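Local coordinates for protein molybdopterin adenylyltransferase (Pyrococcus furiosus, PDB 4LHB) that catalyses the ATP-dependent adenylylation of molybdopterin, releasing diphosphate, a step in the biosynthesis of the molybdenum or tungsten cofactor, at residues I80-F83 with E84-S88. Numbering follows the deposited sequence.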
loop_
_atom_site.group_PDB
_atom_site.type_symbol
_atom_site.label_atom_id
_atom_site.label_comp_id
_atom_site.label_asym_id
_atom_site.label_seq_id
_atom_site.Cartn_x
_atom_site.Cartn_y
_atom_site.Cartn_z
ATOM N N ILE C 80 -0.608 4.583 -22.819
ATOM C CA ILE C 80 0.103 4.637 -24.095
ATOM C C ILE C 80 0.316 6.129 -24.427
ATOM O O ILE C 80 1.351 6.523 -24.896
ATOM C CB ILE C 80 -0.666 3.885 -25.242
ATOM C CG1 ILE C 80 -0.383 2.368 -25.231
ATOM C CG2 ILE C 80 -0.289 4.367 -26.633
ATOM C CD1 ILE C 80 -1.341 1.536 -26.117
ATOM N N ALA C 81 -0.689 6.940 -24.184
ATOM C CA ALA C 81 -0.621 8.348 -24.485
ATOM C C ALA C 81 0.451 9.033 -23.589
ATOM O O ALA C 81 1.361 9.661 -24.085
ATOM C CB ALA C 81 -1.993 8.984 -24.319
ATOM N N LEU C 82 0.351 8.860 -22.282
ATOM C CA LEU C 82 1.271 9.462 -21.353
ATOM C C LEU C 82 2.696 9.219 -21.801
ATOM O O LEU C 82 3.498 10.123 -21.806
ATOM C CB LEU C 82 1.045 8.879 -19.955
ATOM C CG LEU C 82 2.027 9.324 -18.884
ATOM C CD1 LEU C 82 1.962 10.838 -18.792
ATOM C CD2 LEU C 82 1.783 8.676 -17.526
ATOM N N PHE C 83 3.025 8.009 -22.202
ATOM C CA PHE C 83 4.421 7.725 -22.508
ATOM C C PHE C 83 4.824 8.168 -23.907
ATOM O O PHE C 83 5.999 8.368 -24.174
ATOM C CB PHE C 83 4.797 6.287 -22.138
ATOM C CG PHE C 83 4.964 6.133 -20.654
ATOM C CD1 PHE C 83 6.071 6.634 -20.038
ATOM C CD2 PHE C 83 3.941 5.656 -19.872
ATOM C CE1 PHE C 83 6.202 6.604 -18.662
ATOM C CE2 PHE C 83 4.065 5.588 -18.506
ATOM C CZ PHE C 83 5.201 6.090 -17.889
ATOM N N GLU C 84 3.865 8.350 -24.791
ATOM C CA GLU C 84 4.163 8.981 -26.056
ATOM C C GLU C 84 4.473 10.483 -25.841
ATOM O O GLU C 84 5.401 10.997 -26.411
ATOM C CB GLU C 84 3.001 8.828 -27.040
ATOM C CG GLU C 84 2.961 7.503 -27.774
ATOM C CD GLU C 84 1.882 7.451 -28.853
ATOM O OE1 GLU C 84 2.076 6.662 -29.769
ATOM O OE2 GLU C 84 0.856 8.160 -28.787
ATOM N N ALA C 85 3.664 11.157 -25.044
ATOM C CA ALA C 85 3.930 12.524 -24.673
ATOM C C ALA C 85 5.359 12.612 -24.118
ATOM O O ALA C 85 6.158 13.449 -24.537
ATOM C CB ALA C 85 2.903 13.032 -23.647
ATOM N N ILE C 86 5.701 11.699 -23.216
ATOM C CA ILE C 86 6.998 11.718 -22.625
ATOM C C ILE C 86 8.081 11.421 -23.662
ATOM O O ILE C 86 9.114 12.040 -23.634
ATOM C CB ILE C 86 7.085 10.797 -21.399
ATOM C CG1 ILE C 86 6.244 11.340 -20.255
ATOM C CG2 ILE C 86 8.505 10.658 -20.898
ATOM C CD1 ILE C 86 6.021 10.319 -19.146
ATOM N N LYS C 87 7.880 10.462 -24.545
ATOM C CA LYS C 87 8.925 10.129 -25.519
ATOM C C LYS C 87 9.143 11.311 -26.451
ATOM O O LYS C 87 10.262 11.580 -26.837
ATOM C CB LYS C 87 8.611 8.898 -26.363
ATOM C CG LYS C 87 9.836 8.340 -27.076
ATOM C CD LYS C 87 9.472 7.559 -28.318
ATOM C CE LYS C 87 10.708 7.074 -29.078
ATOM N NZ LYS C 87 11.010 5.624 -28.907
ATOM N N SER C 88 8.091 12.044 -26.775
ATOM C CA SER C 88 8.254 13.264 -27.560
ATOM C C SER C 88 8.992 14.415 -26.878
ATOM O O SER C 88 8.936 15.522 -27.397
ATOM C CB SER C 88 6.883 13.810 -27.879
ATOM O OG SER C 88 6.165 12.791 -28.447
#
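Ile-86 packs against the two residues that precede it by three and four positions on helix 75-87. Its CD1 lies 3.8 Å from Phe-83 CE1, approaching the ring obliquely, and 4.1 Å from Leu-82 CD1. CG1 sits anti to the carbonyl carbon (chi1 -68°) and, with the chain extended beyond it, CD1 reaches back to both side chains, which lie alongside. Leu-82 CG lies over one face of the Phe-83 ring, 4.2 Å above the plane and offset toward the rim.

Four i to i+4 backbone bonds, from Glu-84, Ala-85, Ile-86 and Lys-87, run back to residues 80-83. Ala-85 N to Ala-81 O is the straightest (2.9 Å, 173° at the hydrogen); Lys-87 N meets Phe-83 O at 2.8 Å. At the C-terminal end Glu-84 O accepts from both Ser-88 N (2.9 Å) and Ser-88 OG (2.8 Å), on opposite faces of its plane, just where the chain leaves helical geometry.

Among the charged groups, Glu-84 OE2 is hydrogen-bonded to Tyr-67 OH, and OE1 forms a salt bridge with Lys-87 of the second subunit, reciprocated by Lys-87. Thus Ala-81, Leu-82, Ala-85 and Ile-86 lie on the sheet, Glu-84 links strand 64-71 to the second subunit, and Ile-86 touches both.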